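Local atomic coordinates of toxin PAU_02230 (Photorhabdus asymbiotica subsp. asymbiotica ATCC 43949, PDB entry 6HV6), a protein that acts as a bacterial toxin, its modelled part joining a mixed alpha/beta body built round an antiparallel sheet to a helical lobe. Residues Tyr78-Glu81 / Asn82-Met86; Ala163-Thr166 / Ala167-Gln171; Ala109-Thr112 / Gly113-Tyr117; Met206-Ala209 / Leu210-Gln214. The protein carries 1 engineered substitution. All blocks are in the same frame, centred on the assembly; numbering follows the deposited sequence.

Contact 1 of 4, residues Tyr78-Glu81 / Asn82-Met86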
# COMPACT_ATOMS: atom_id res chain seq x y z
N TYR A 78 12.94 4.69 19.43
CA TYR A 78 11.88 4.39 20.38
C TYR A 78 12.11 3.00 20.96
O TYR A 78 12.81 2.18 20.37
CB TYR A 78 10.49 4.48 19.73
CG TYR A 78 10.29 3.46 18.65
CD1 TYR A 78 10.77 3.68 17.36
CD2 TYR A 78 9.63 2.27 18.90
CE1 TYR A 78 10.61 2.75 16.38
CE2 TYR A 78 9.46 1.32 17.92
CZ TYR A 78 9.95 1.57 16.65
OH TYR A 78 9.79 0.64 15.66
N ASN A 79 11.50 2.75 22.11
CA ASN A 79 11.56 1.43 22.73
C ASN A 79 10.57 0.51 22.03
O ASN A 79 9.35 0.69 22.14
CB ASN A 79 11.24 1.52 24.22
CG ASN A 79 11.47 0.20 24.93
OD1 ASN A 79 10.73 -0.76 24.73
ND2 ASN A 79 12.49 0.15 25.77
N GLN A 80 11.09 -0.49 21.30
CA GLN A 80 10.23 -1.34 20.49
C GLN A 80 9.21 -2.08 21.34
O GLN A 80 8.04 -2.18 20.97
CB GLN A 80 11.07 -2.32 19.67
CG GLN A 80 10.26 -3.15 18.67
CD GLN A 80 9.62 -2.29 17.59
OE1 GLN A 80 10.30 -1.58 16.84
NE2 GLN A 80 8.29 -2.34 17.50
N GLU A 81 9.65 -2.61 22.49
CA GLU A 81 8.76 -3.39 23.34
C GLU A 81 7.61 -2.55 23.87
O GLU A 81 6.44 -2.98 23.85
CB GLU A 81 9.55 -4.01 24.49
CG GLU A 81 8.73 -4.91 25.38
CD GLU A 81 9.54 -5.51 26.52
OE1 GLU A 81 10.79 -5.52 26.42
OE2 GLU A 81 8.93 -5.96 27.50
N ASN A 82 7.91 -1.34 24.36
CA ASN A 82 6.83 -0.47 24.81
C ASN A 82 5.93 -0.05 23.65
O ASN A 82 4.71 0.03 23.80
CB ASN A 82 7.40 0.76 25.52
CG ASN A 82 8.01 0.41 26.86
OD1 ASN A 82 7.85 -0.70 27.35
ND2 ASN A 82 8.72 1.36 27.46
N PHE A 83 6.52 0.23 22.49
CA PHE A 83 5.71 0.55 21.31
C PHE A 83 4.74 -0.58 21.00
O PHE A 83 3.55 -0.34 20.78
CB PHE A 83 6.62 0.84 20.12
CG PHE A 83 5.87 1.19 18.86
CD1 PHE A 83 5.50 2.50 18.61
CD2 PHE A 83 5.56 0.22 17.92
CE1 PHE A 83 4.82 2.84 17.45
CE2 PHE A 83 4.87 0.55 16.76
CZ PHE A 83 4.51 1.86 16.52
N ASP A 84 5.23 -1.82 20.98
CA ASP A 84 4.36 -2.97 20.70
C ASP A 84 3.25 -3.10 21.74
O ASP A 84 2.10 -3.37 21.39
CB ASP A 84 5.20 -4.25 20.63
CG ASP A 84 6.24 -4.23 19.50
OD1 ASP A 84 6.07 -3.47 18.52
OD2 ASP A 84 7.23 -4.98 19.60
N THR A 85 3.57 -2.90 23.02
CA THR A 85 2.55 -2.92 24.06
C THR A 85 1.48 -1.86 23.81
O THR A 85 0.28 -2.13 23.93
CB THR A 85 3.20 -2.72 25.43
OG1 THR A 85 4.08 -3.81 25.70
CG2 THR A 85 2.15 -2.66 26.52
N MET A 86 1.90 -0.65 23.45
CA MET A 86 0.92 0.40 23.17
C MET A 86 0.02 0.03 22.00
O MET A 86 -1.20 0.23 22.05
CB MET A 86 1.64 1.72 22.90
CG MET A 86 0.75 2.77 22.24
SD MET A 86 1.66 4.27 21.85
CE MET A 86 2.59 3.71 20.42
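With CG turned away from its own backbone N (chi1 -173°), the side chain of Asn79 reaches forward over the first turn of helix 80-93, and its OD1 accepts from Asn82 N at 2.9 Å. The N-H points almost straight at the oxygen (168°), although the donor stands somewhat out of the plane of the accepting amide. The two asparagine amides are stacked, their planes 21° apart, with Asn79 OD1 3.6 Å from Asn82 CG. Gln80 bends at chi2, which carries NE2 to Asp84 OD1 at 2.7 Å. The oxygen lies in the glutamine amide plane, whereas NE2 meets it on the syn side but well out of the carboxylate plane. This bond links side chains one helical turn apart. Glu81 O is held twice by Thr85, by N at 3.0 Å and by OG1 at 3.1 Å, the two donors arriving from opposite faces of the carbonyl. On the inner flank Tyr78 CD2 touches Phe83 CB at 3.5 Å; the rings are mutually inclined, their centroids 5.0 Å apart, and both rest on Ile161 of helix 144-176. Asn79 N bonds to Asp131 OD1, joining this helix start to the first turn of helix 130-138. The Asn79 OD1 to Asn82 N bond and the first helical bond, Phe83 N to Asn79 O, identify an asparagine N-cap.

Contact 2 of 4, residues Ala163-Thr166 / Ala167-Gln171. With EDO (1,2-ethanediol), chain B.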
# COMPACT_ATOMS: atom_id res chain seq x y z
N ALA A 163 5.81 4.45 8.69
CA ALA A 163 6.34 4.73 7.36
C ALA A 163 7.76 4.23 7.21
O ALA A 163 8.13 3.67 6.17
CB ALA A 163 6.27 6.24 7.07
N PHE A 164 8.58 4.41 8.25
CA PHE A 164 9.95 3.92 8.16
C PHE A 164 9.98 2.40 8.05
O PHE A 164 10.80 1.83 7.31
CB PHE A 164 10.77 4.38 9.36
CG PHE A 164 12.22 4.01 9.27
CD1 PHE A 164 13.08 4.76 8.48
CD2 PHE A 164 12.71 2.91 9.94
CE1 PHE A 164 14.42 4.42 8.39
CE2 PHE A 164 14.04 2.56 9.85
CZ PHE A 164 14.90 3.32 9.07
N GLN A 165 9.08 1.72 8.77
CA GLN A 165 9.01 0.26 8.64
C GLN A 165 8.54 -0.15 7.24
O GLN A 165 9.08 -1.10 6.66
CB GLN A 165 8.08 -0.32 9.70
CG GLN A 165 8.01 -1.83 9.66
CD GLN A 165 9.32 -2.48 10.06
OE1 GLN A 165 9.95 -2.07 11.04
NE2 GLN A 165 9.75 -3.48 9.30
N THR A 166 7.54 0.54 6.69
CA THR A 166 7.12 0.23 5.32
C THR A 166 8.27 0.43 4.34
O THR A 166 8.51 -0.42 3.47
CB THR A 166 5.93 1.09 4.91
OG1 THR A 166 4.85 0.86 5.83
CG2 THR A 166 5.48 0.74 3.49
N ALA A 167 9.01 1.53 4.49
CA ALA A 167 10.17 1.76 3.63
C ALA A 167 11.18 0.62 3.77
O ALA A 167 11.73 0.14 2.77
CB ALA A 167 10.82 3.11 3.98
N LYS A 168 11.42 0.17 5.00
CA LYS A 168 12.33 -0.96 5.21
C LYS A 168 11.80 -2.23 4.56
O LYS A 168 12.57 -3.01 3.98
CB LYS A 168 12.55 -1.16 6.71
CG LYS A 168 13.86 -1.80 7.07
CD LYS A 168 14.29 -1.42 8.48
CE LYS A 168 13.35 -1.99 9.52
NZ LYS A 168 13.44 -3.48 9.55
N ASP A 169 10.50 -2.47 4.68
CA ASP A 169 9.89 -3.62 4.00
C ASP A 169 10.07 -3.52 2.49
O ASP A 169 10.31 -4.53 1.81
CB ASP A 169 8.40 -3.71 4.33
CG ASP A 169 8.12 -3.99 5.80
OD1 ASP A 169 9.05 -4.36 6.54
OD2 ASP A 169 6.94 -3.85 6.20
N ALA A 170 9.90 -2.31 1.94
CA ALA A 170 10.06 -2.13 0.50
C ALA A 170 11.50 -2.37 0.07
O ALA A 170 11.75 -2.99 -0.97
CB ALA A 170 9.59 -0.73 0.10
N GLN A 171 12.47 -1.89 0.86
CA GLN A 171 13.87 -2.14 0.51
C GLN A 171 14.20 -3.62 0.58
O GLN A 171 14.93 -4.14 -0.27
CB GLN A 171 14.79 -1.35 1.43
CG GLN A 171 15.10 0.03 0.92
CD GLN A 171 16.38 0.59 1.50
OE1 GLN A 171 16.87 0.11 2.52
NE2 GLN A 171 16.94 1.60 0.83
C1 EDO B . 4.79 -3.10 3.09
O1 EDO B . 4.93 -3.16 4.52
C2 EDO B . 3.31 -3.12 2.72
O2 EDO B . 2.80 -4.45 2.83
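Gln165 and Asp169 form an i/i+4 polar pair on one turn of the long helix 144-176. Gln165 NE2 gives a hydrogen bond to Asp169 OD1 at 3.0 Å, with an N-H...O angle of 151°. The carboxylate oxygen is met on its syn side, yet NE2 stands well out of the carboxylate plane, and amide and carboxylate are turned 54° against each other. A bend at chi2 (67°) turns the glutamine forward along the helix to make this approach possible. Lys168 is bent twice near its end and crosses the same amide obliquely, with CE 3.7 Å from Gln165 OE1; farther back along that chain, its CD comes within 4.2 Å of Phe164 CE2. Beneath these polar groups the backbone bonds are regular, as from Asp169 N to Gln165 O at 2.8 Å. Farther out, Phe164 and Ala167 pack on Ile66 and Phe73 of the two-stranded sheet 65-74, while Thr166 leans on Pro187 and Leu190 and its OG1 bonds to Asn162 O. Asp169 has a second partner for its other oxygen: O1 of a bound 1,2-ethanediol donates to Asp169 OD2 at 2.7 Å, and C1 of that molecule lies 3.9 Å from Thr166 CG2.

Contact 3 of 4, residues Ala109-Thr112 / Gly113-Tyr117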
# COMPACT_ATOMS: atom_id res chain seq x y z
N ALA A 109 -14.57 7.54 25.89
CA ALA A 109 -13.65 8.48 26.53
C ALA A 109 -12.32 8.54 25.78
O ALA A 109 -11.77 9.63 25.58
CB ALA A 109 -13.43 8.09 27.99
N TYR A 110 -11.79 7.39 25.39
CA TYR A 110 -10.54 7.38 24.63
C TYR A 110 -10.67 8.19 23.35
O TYR A 110 -9.83 9.04 23.05
CB TYR A 110 -10.17 5.93 24.33
CG TYR A 110 -8.86 5.69 23.60
CD1 TYR A 110 -8.82 5.68 22.21
CD2 TYR A 110 -7.68 5.40 24.30
CE1 TYR A 110 -7.64 5.43 21.53
CE2 TYR A 110 -6.50 5.14 23.64
CZ TYR A 110 -6.48 5.15 22.25
OH TYR A 110 -5.30 4.89 21.58
N LYS A 111 -11.75 7.96 22.60
CA LYS A 111 -11.94 8.69 21.35
C LYS A 111 -12.09 10.18 21.60
O LYS A 111 -11.55 11.00 20.85
CB LYS A 111 -13.17 8.14 20.63
CG LYS A 111 -13.42 8.69 19.26
CD LYS A 111 -14.58 7.97 18.60
CE LYS A 111 -14.77 8.42 17.17
NZ LYS A 111 -13.49 8.45 16.41
N THR A 112 -12.81 10.55 22.65
CA THR A 112 -12.95 11.97 22.99
C THR A 112 -11.59 12.60 23.27
O THR A 112 -11.27 13.67 22.75
CB THR A 112 -13.88 12.11 24.19
OG1 THR A 112 -15.19 11.62 23.84
CG2 THR A 112 -13.99 13.57 24.60
N GLY A 113 -10.76 11.93 24.07
CA GLY A 113 -9.42 12.45 24.32
C GLY A 113 -8.57 12.50 23.06
O GLY A 113 -7.87 13.48 22.80
N LYS A 114 -8.65 11.46 22.23
CA LYS A 114 -7.83 11.43 21.03
C LYS A 114 -8.18 12.58 20.08
O LYS A 114 -7.30 13.13 19.42
CB LYS A 114 -7.99 10.09 20.33
CG LYS A 114 -7.03 9.86 19.17
CD LYS A 114 -7.12 8.42 18.69
CE LYS A 114 -6.24 8.17 17.49
NZ LYS A 114 -6.40 6.77 17.02
N GLU A 115 -9.45 12.97 20.01
CA GLU A 115 -9.82 14.07 19.13
C GLU A 115 -9.60 15.43 19.77
O GLU A 115 -9.56 16.44 19.06
CB GLU A 115 -11.29 13.93 18.71
CG GLU A 115 -11.53 12.72 17.86
CD GLU A 115 -12.96 12.59 17.42
OE1 GLU A 115 -13.66 13.63 17.33
OE2 GLU A 115 -13.38 11.45 17.15
N ASP A 116 -9.47 15.48 21.08
CA ASP A 116 -9.22 16.73 21.79
C ASP A 116 -7.84 16.70 22.43
O ASP A 116 -7.66 17.10 23.59
CB ASP A 116 -10.30 16.98 22.84
CG ASP A 116 -10.41 18.44 23.20
OD1 ASP A 116 -9.96 19.29 22.40
OD2 ASP A 116 -10.93 18.72 24.29
N TYR A 117 -6.86 16.21 21.67
CA TYR A 117 -5.56 15.90 22.25
C TYR A 117 -4.74 17.14 22.55
O TYR A 117 -3.70 17.02 23.19
CB TYR A 117 -4.77 14.98 21.32
CG TYR A 117 -4.38 15.59 20.00
CD1 TYR A 117 -5.24 15.53 18.91
CD2 TYR A 117 -3.15 16.21 19.83
CE1 TYR A 117 -4.90 16.07 17.70
CE2 TYR A 117 -2.79 16.76 18.61
CZ TYR A 117 -3.68 16.69 17.55
OH TYR A 117 -3.35 17.23 16.34
O HOH W 1 -5.38 4.97 19.02
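The closing turns of helix 101-115 carry an i/i+4 salt bridge between Lys111 and Glu115, with Lys111 NZ 3.1 Å from Glu115 OE2. The ammonium sits almost in line with the CD-OE2 bond of the glutamate. Lys111 runs extended until chi4 (48°) turns NZ toward the acid, and its CE also approaches Glu115 OE2, at 3.3 Å. Both residues touch a crystal neighbour, so packing may influence this exposed pair. On the neighbouring side of the helix, Tyr110 and Lys114 make a looser pair. Lys114 is extended and passes obliquely by the tyrosine, its CD 4.2 Å from Tyr110 CE1, and a water joins the two ends: it lies 2.6 Å from Tyr110 OH and accepts from Lys114 NZ at 2.9 Å. The hydroxyl also bonds to Tyr137 OH, and the Tyr110 ring stacks with that of Tyr93, which fixes the aromatic between neighbouring helices. Glu115 N still reaches Lys111 O at 3.0 Å, but the bond from Asp116 N to Thr112 O, at 3.1 Å, is weak and bent (133°), and Asp116 leaves helical geometry. These i/i+4 pairs and the weak final bond mark an alpha-helical C-terminus, exposed on the Lys111-Glu115 side.

Contact 4 of 4, residues Met206-Ala209 / Leu210-Gln214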
# COMPACT_ATOMS: atom_id res chain seq x y z
N MET A 206 -1.53 0.79 -14.14
CA MET A 206 -0.13 0.50 -14.45
C MET A 206 0.02 -0.45 -15.64
O MET A 206 1.02 -0.40 -16.36
CB MET A 206 0.56 -0.09 -13.20
CG MET A 206 2.07 -0.30 -13.36
SD MET A 206 2.95 1.22 -13.71
CE MET A 206 2.97 1.98 -12.07
N GLY A 207 -0.95 -1.34 -15.84
CA GLY A 207 -0.93 -2.17 -17.04
C GLY A 207 -0.93 -1.33 -18.30
O GLY A 207 -0.17 -1.59 -19.23
N TRP A 208 -1.76 -0.28 -18.33
CA TRP A 208 -1.72 0.61 -19.49
C TRP A 208 -0.42 1.42 -19.53
O TRP A 208 0.17 1.60 -20.61
CB TRP A 208 -2.92 1.55 -19.50
CG TRP A 208 -2.78 2.55 -20.60
CD1 TRP A 208 -2.69 3.90 -20.48
CD2 TRP A 208 -2.64 2.26 -22.00
NE1 TRP A 208 -2.54 4.48 -21.72
CE2 TRP A 208 -2.51 3.49 -22.67
CE3 TRP A 208 -2.64 1.07 -22.75
CZ2 TRP A 208 -2.36 3.57 -24.06
CZ3 TRP A 208 -2.50 1.16 -24.14
CH2 TRP A 208 -2.36 2.40 -24.77
N ALA A 209 0.01 1.92 -18.37
CA ALA A 209 1.29 2.63 -18.30
C ALA A 209 2.42 1.79 -18.86
O ALA A 209 3.25 2.28 -19.63
CB ALA A 209 1.59 3.01 -16.84
N LEU A 210 2.46 0.51 -18.49
CA LEU A 210 3.55 -0.34 -18.96
C LEU A 210 3.48 -0.54 -20.47
O LEU A 210 4.52 -0.56 -21.14
CB LEU A 210 3.52 -1.69 -18.23
CG LEU A 210 4.17 -1.71 -16.85
CD1 LEU A 210 3.82 -3.02 -16.15
CD2 LEU A 210 5.68 -1.57 -16.99
N GLN A 211 2.27 -0.69 -21.02
CA GLN A 211 2.14 -0.92 -22.45
C GLN A 211 2.37 0.34 -23.28
O GLN A 211 2.56 0.24 -24.50
CB GLN A 211 0.76 -1.50 -22.76
CG GLN A 211 0.52 -2.85 -22.05
CD GLN A 211 -0.71 -3.59 -22.59
OE1 GLN A 211 -1.28 -3.21 -23.62
NE2 GLN A 211 -1.11 -4.65 -21.90
N SER A 212 2.39 1.52 -22.66
CA SER A 212 2.54 2.77 -23.38
C SER A 212 3.79 3.54 -22.96
O SER A 212 3.88 4.74 -23.21
CB SER A 212 1.30 3.64 -23.18
OG SER A 212 1.11 3.91 -21.80
N SER A 213 4.75 2.87 -22.32
CA SER A 213 6.02 3.50 -21.93
C SER A 213 5.78 4.70 -21.02
O SER A 213 6.42 5.74 -21.15
CB SER A 213 6.84 3.92 -23.15
OG SER A 213 6.95 2.85 -24.07
N GLN A 214 4.85 4.56 -20.07
CA GLN A 214 4.55 5.59 -19.09
C GLN A 214 4.68 5.08 -17.66
O GLN A 214 4.22 5.77 -16.74
CB GLN A 214 3.14 6.15 -19.32
CG GLN A 214 3.01 6.96 -20.61
CD GLN A 214 1.63 7.56 -20.79
OE1 GLN A 214 1.43 8.77 -20.63
NE2 GLN A 214 0.66 6.72 -21.14
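Helix 199-211 ends in a Schellman-like C-terminal turn, recognised by the left-handed backbone conformation of Ser213 (phi 58°, psi 42°) and by the 6-to-1 bond from Gln214 N back to Ala209 O at 2.8 Å. Ala209 O also accepts from Ser212 N at 3.2 Å; the two donors reach it from opposite faces of the carbonyl plane, the serine one standing high above it. Among the side chains Ser212 is the hub. Its OG, held between the backbone N and the carbonyl carbon (chi1 59°), donates to Trp208 O at 2.8 Å from above the carbonyl plane, and accepts from Gln214 NE2 at 2.9 Å, an almost straight bond lying in the glutamine amide plane. The same serine covers one face of the Trp208 indole: CB makes a CH-pi contact 4.0 Å from the centroid of the six-membered ring, while OG sits over the same face, displaced toward the rim. Gln214 crosses the indole with its amide nearly perpendicular to it. Trp208 NE1 and Gln214 NE2 both bond to Asn362 OD1, so a residue of helix 361-365 ties both groups together. Toward the central sheet, Leu210 packs on Leu292 and Ile296, and Gln211 NE2 bonds to Ser281 OG. Gln214 itself stands at the N-cap position of helix 215-224, so the turn joins two successive helices. Among the apolar side chains, Met206 CG approaches Leu210 CD1 at 4.3 Å.

Overall arrangement
All four contacts are local, and they follow the chain in the order 1, 3, 2, 4. Contacts 1 and 3 lie on consecutive helices, 80-93 and 101-115, in the helical lobe; their centres are 21 Å apart and their nearest atoms about 6 Å. Contact 2 sits on helix 144-176, which runs from that lobe toward the sheet domain; its nearest atoms are about 5 Å from contact 1. Contact 4 lies across the chain's centre from contacts 1 and 3, with centres 42 Å and 45 Å away. One 1,2-ethanediol bonds to contact 2, and a second lies about 4 Å from the Gln214 side chain in contact 4; both probably come from the crystallisation liquor.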